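Local coordinates for putative nucleotide-diphospho-sugar transferase (Desulfovibrio desulfuricans subsp. desulfuricans, PDB 3CGX), which probably transfers a sugar from a nucleotide-diphospho-sugar donor, although its substrates are not established, at residues A[25-29]-A[30-34]; A[119-122]-A[123-127]. All blocks are in the same frame, centred on the assembly; numbering follows the deposited sequence.

In the fold
Both contacts are local, made between residues three to five apart along the chain, and each is partly buried. Contact 1 joins two elements, the end of helix 21-27 and the start of helix 29-47, its centre about 20 Å from the centre of the chain. Contact 2 lies wholly within helix 118-127, which rests on the central sheet. Their centres are about 33 Å apart, on opposite sides of the chain's centre. Backbone capping and ordered water dominate at 25-34, where Ala-32 and Ala-33 are buried and Asp-30 is exposed. At 119-127 the helix carries an amide pair and a lysine–aspartate salt bridge along its sides; Val-121, Ala-124 and Leu-125 are buried, Lys-123 exposed.

Contact 1 of 2, residues A[25-29]-A[30-34]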
loop_
_atom_site.group_PDB
_atom_site.type_symbol
_atom_site.label_atom_id
_atom_site.label_comp_id
_atom_site.label_asym_id
_atom_site.label_seq_id
_atom_site.Cartn_x
_atom_site.Cartn_y
_atom_site.Cartn_z
ATOM N N GLU A 25 -0.568 17.797 11.254
ATOM C CA GLU A 25 -0.544 18.532 12.554
ATOM C C GLU A 25 0.768 19.259 12.733
ATOM O O GLU A 25 0.845 20.323 13.363
ATOM C CB GLU A 25 -0.769 17.550 13.740
ATOM C CG GLU A 25 -2.246 17.243 13.938
ATOM C CD GLU A 25 -2.535 16.178 14.975
ATOM O OE1 GLU A 25 -2.368 14.973 14.692
ATOM O OE2 GLU A 25 -2.999 16.541 16.061
ATOM N N VAL A 26 1.791 18.725 12.096
ATOM C CA VAL A 26 3.155 19.288 12.169
ATOM C C VAL A 26 3.532 20.091 10.933
ATOM O O VAL A 26 3.942 21.231 11.062
ATOM C CB VAL A 26 4.235 18.184 12.421
ATOM C CG1 VAL A 26 5.641 18.722 12.256
ATOM C CG2 VAL A 26 4.051 17.586 13.820
ATOM N N VAL A 27 3.340 19.533 9.736
ATOM C CA VAL A 27 3.822 20.181 8.528
ATOM C C VAL A 27 2.742 20.979 7.795
ATOM O O VAL A 27 3.028 21.667 6.806
ATOM C CB VAL A 27 4.489 19.170 7.533
ATOM C CG1 VAL A 27 5.592 18.363 8.225
ATOM C CG2 VAL A 27 3.420 18.269 6.865
ATOM N N GLY A 28 1.505 20.838 8.245
ATOM C CA GLY A 28 0.372 21.499 7.591
ATOM C C GLY A 28 -0.390 20.527 6.713
ATOM O O GLY A 28 0.208 19.691 6.068
ATOM N N ASN A 29 -1.707 20.647 6.686
ATOM C CA ASN A 29 -2.518 19.697 5.917
ATOM C C ASN A 29 -2.226 19.712 4.434
ATOM O O ASN A 29 -2.212 18.653 3.806
ATOM C CB ASN A 29 -4.030 19.935 6.149
ATOM C CG ASN A 29 -4.521 19.312 7.416
ATOM O OD1 ASN A 29 -3.771 18.579 8.088
ATOM N ND2 ASN A 29 -5.821 19.574 7.761
ATOM N N ASP A 30 -1.974 20.885 3.860
ATOM C CA ASP A 30 -1.703 20.943 2.413
ATOM C C ASP A 30 -0.425 20.177 2.057
ATOM O O ASP A 30 -0.394 19.431 1.072
ATOM C CB ASP A 30 -1.573 22.372 1.877
ATOM C CG ASP A 30 -2.913 23.125 1.841
ATOM O OD1 ASP A 30 -3.978 22.516 2.020
ATOM O OD2 ASP A 30 -2.899 24.355 1.644
ATOM N N LYS A 31 0.631 20.407 2.828
ATOM C CA LYS A 31 1.921 19.744 2.577
ATOM C C LYS A 31 1.849 18.231 2.818
ATOM O O LYS A 31 2.494 17.474 2.081
ATOM C CB LYS A 31 3.020 20.369 3.443
ATOM C CG LYS A 31 4.447 19.906 3.117
ATOM C CD LYS A 31 5.464 20.837 3.658
ATOM C CE LYS A 31 5.493 22.103 2.839
ATOM N NZ LYS A 31 6.386 23.061 3.442
ATOM N N ALA A 32 1.107 17.819 3.865
ATOM C CA ALA A 32 0.954 16.384 4.194
ATOM C C ALA A 32 0.268 15.703 3.016
ATOM O O ALA A 32 0.677 14.612 2.595
ATOM C CB ALA A 32 0.141 16.165 5.476
ATOM N N ALA A 33 -0.749 16.361 2.459
ATOM C CA ALA A 33 -1.470 15.810 1.300
ATOM C C ALA A 33 -0.617 15.815 0.011
ATOM O O ALA A 33 -0.686 14.852 -0.778
ATOM C CB ALA A 33 -2.824 16.518 1.082
HETATM N N MSE A 34 0.245 16.814 -0.169
HETATM C CA MSE A 34 1.114 16.895 -1.336
HETATM C C MSE A 34 2.143 15.769 -1.264
HETATM O O MSE A 34 2.438 15.097 -2.274
HETATM C CB MSE A 34 1.830 18.265 -1.425
HETATM C CG MSE A 34 2.761 18.384 -2.552
HETATM SE SE MSE A 34 1.805 18.372 -4.293
HETATM C CE MSE A 34 0.200 19.416 -3.786
HETATM O O HOH W 1 0.903 22.780 4.537
HETATM O O HOH W 2 5.033 23.172 6.001
#
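Val-27 packs against the first turn of the next helix through one methyl, CG2, which lies 4.1 Å from Ala-32 CB and 4.0 Å from Lys-31 CB. With chi1 at -54° CG2 stands between the backbone N and the carbonyl carbon, and from there it also meets the backbone at Ala-32. A short branched side chain and a bare methyl suit this packing, in which the buried Ala-32 also touches Lys-20. The backbone is equally compact. Ala-32 N donates to Gly-28 O at 3.0 Å, and Ala-33 N reaches Asn-29 O at the same length. Ala-33 CB rests 3.5 Å from Asn-29 O, and this small side chain also touches Val-19.

The arrangement is a tight link between two consecutive helices, turning at Gly-28. This residue leaves the helical conformation with a phi of +101°, ending helix 21-27, and is at once the N-cap residue of helix 29-47. Glycine fits because a CB at these backbone angles would be jammed against Val-27 O.

The opposite character appears around that same oxygen, where two waters link Val-27 O to Lys-31. One water bridges Lys-31 N, at 2.9 Å, to Val-27 O by a weak bond; a second donates to Val-27 O at 2.6 Å and accepts from Lys-31 NZ. The lysine chain crosses the valine side chain at about a right angle and bends at chi3 (-74°), and its ammonium group also binds Asn-222 OD1, which ties the junction to the C-terminal part of the chain. Asn-29 and Asp-30 turn their side chains away from the partner segment, and exposed Asp-30 leans on Pro-16.

Contact 2 of 2, residues A[119-122]-A[123-127]; sequences ELVQ and KALND
Gln-122 and Asn-126, one turn apart, set their side-chain amides against each other with the two planes 35° apart. Gln-122 NE2 donates to Asn-126 OD1 at 3.1 Å; the acceptor lies close to the glutamine's amide plane, but the donor stands above the asparagine's carbonyl plane, clear of its lone pairs. The glutamine chain folds at chi2 (69°), which swings its amide along the helix toward Asn-126. The other polar atom of the amide, OE1, accepts from His-51 N. Bound through both its N and its O, the amide is held against rotation, a role suited to a group that donates and accepts.

Lys-123 and Leu-120 lie side by side and point the same way, with Lys-123 CD 4.1 Å from Leu-120 CD2. The lysine is extended until chi4, where a bend to -53° brings NZ within 2.9 Å of Asp-127 OD2 in a salt bridge. Its aliphatic stem can therefore pack on leucine while its charge is answered at i+4.

Val-121 and Leu-125 stand a turn apart on another face, where Val-121 CG1 and Leu-125 CD1 approach loosely, at 4.4 Å. Beneath all these pairs runs the regular i to i+4 ladder, including Lys-123 N to Glu-119 O at 2.8 Å and Asn-126 N to Gln-122 O at 2.9 Å.

Helix 118-127 lays this apolar face on the central sheet, in a fold consistent with the GT-A clan: Val-121 touches Met-109 and Leu-125 touches Val-107 on strand 105-109, while Leu-125 extends to Ser-5 and Ile-7 on the neighbouring strand 5-11.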
loop_
_atom_site.group_PDB
_atom_site.type_symbol
_atom_site.label_atom_id
_atom_site.label_comp_id
_atom_site.label_asym_id
_atom_site.label_seq_id
_atom_site.Cartn_x
_atom_site.Cartn_y
_atom_site.Cartn_z
ATOM N N GLU A 119 10.918 -4.369 -7.042
ATOM C CA GLU A 119 11.406 -5.705 -7.325
ATOM C C GLU A 119 10.946 -6.635 -6.229
ATOM O O GLU A 119 10.856 -7.826 -6.454
ATOM C CB GLU A 119 12.927 -5.789 -7.530
ATOM C CG GLU A 119 13.804 -5.163 -6.454
ATOM C CD GLU A 119 14.151 -3.732 -6.709
ATOM O OE1 GLU A 119 13.252 -2.951 -7.050
ATOM O OE2 GLU A 119 15.336 -3.385 -6.524
ATOM N N LEU A 120 10.655 -6.121 -5.031
ATOM C CA LEU A 120 10.149 -7.015 -3.960
ATOM C C LEU A 120 8.688 -7.432 -4.189
ATOM O O LEU A 120 8.254 -8.503 -3.792
ATOM C CB LEU A 120 10.319 -6.407 -2.559
ATOM C CG LEU A 120 11.776 -6.368 -2.062
ATOM C CD1 LEU A 120 11.860 -5.780 -0.652
ATOM C CD2 LEU A 120 12.370 -7.760 -2.115
ATOM N N VAL A 121 7.960 -6.574 -4.862
ATOM C CA VAL A 121 6.573 -6.876 -5.270
ATOM C C VAL A 121 6.603 -7.949 -6.344
ATOM O O VAL A 121 5.782 -8.894 -6.321
ATOM C CB VAL A 121 5.852 -5.630 -5.809
ATOM C CG1 VAL A 121 4.397 -5.980 -6.258
ATOM C CG2 VAL A 121 5.830 -4.547 -4.754
ATOM N N GLN A 122 7.537 -7.787 -7.281
ATOM C CA GLN A 122 7.773 -8.823 -8.288
ATOM C C GLN A 122 8.223 -10.135 -7.631
ATOM O O GLN A 122 7.760 -11.223 -7.973
ATOM C CB GLN A 122 8.801 -8.396 -9.299
ATOM C CG GLN A 122 8.974 -9.377 -10.429
ATOM C CD GLN A 122 7.760 -9.414 -11.306
ATOM O OE1 GLN A 122 7.399 -8.401 -11.912
ATOM N NE2 GLN A 122 7.099 -10.571 -11.365
ATOM N N LYS A 123 9.118 -10.036 -6.673
ATOM C CA LYS A 123 9.574 -11.222 -5.968
ATOM C C LYS A 123 8.397 -11.940 -5.298
ATOM O O LYS A 123 8.266 -13.185 -5.371
ATOM C CB LYS A 123 10.655 -10.867 -4.926
ATOM C CG LYS A 123 11.205 -12.100 -4.189
ATOM C CD LYS A 123 12.430 -11.704 -3.348
ATOM C CE LYS A 123 13.008 -12.830 -2.558
ATOM N NZ LYS A 123 11.943 -13.457 -1.739
ATOM N N ALA A 124 7.553 -11.173 -4.632
ATOM C CA ALA A 124 6.351 -11.726 -3.995
ATOM C C ALA A 124 5.477 -12.491 -4.999
ATOM O O ALA A 124 5.018 -13.604 -4.731
ATOM C CB ALA A 124 5.533 -10.604 -3.285
ATOM N N LEU A 125 5.226 -11.878 -6.146
ATOM C CA LEU A 125 4.418 -12.505 -7.172
ATOM C C LEU A 125 5.071 -13.770 -7.679
ATOM O O LEU A 125 4.402 -14.792 -7.873
ATOM C CB LEU A 125 4.155 -11.529 -8.312
ATOM C CG LEU A 125 3.118 -10.454 -7.927
ATOM C CD1 LEU A 125 3.199 -9.249 -8.900
ATOM C CD2 LEU A 125 1.711 -11.063 -7.831
ATOM N N ASN A 126 6.382 -13.719 -7.877
ATOM C CA ASN A 126 7.129 -14.883 -8.309
ATOM C C ASN A 126 6.998 -16.012 -7.276
ATOM O O ASN A 126 6.803 -17.164 -7.624
ATOM C CB ASN A 126 8.634 -14.575 -8.519
ATOM C CG ASN A 126 8.921 -13.613 -9.713
ATOM O OD1 ASN A 126 8.107 -13.437 -10.604
ATOM N ND2 ASN A 126 10.137 -13.066 -9.743
ATOM N N ASP A 127 7.187 -15.656 -6.010
ATOM C CA ASP A 127 7.181 -16.638 -4.903
ATOM C C ASP A 127 5.784 -17.261 -4.675
ATOM O O ASP A 127 5.667 -18.406 -4.218
ATOM C CB ASP A 127 7.735 -16.004 -3.594
ATOM C CG ASP A 127 9.254 -15.821 -3.602
ATOM O OD1 ASP A 127 9.949 -16.355 -4.467
ATOM O OD2 ASP A 127 9.779 -15.116 -2.729
#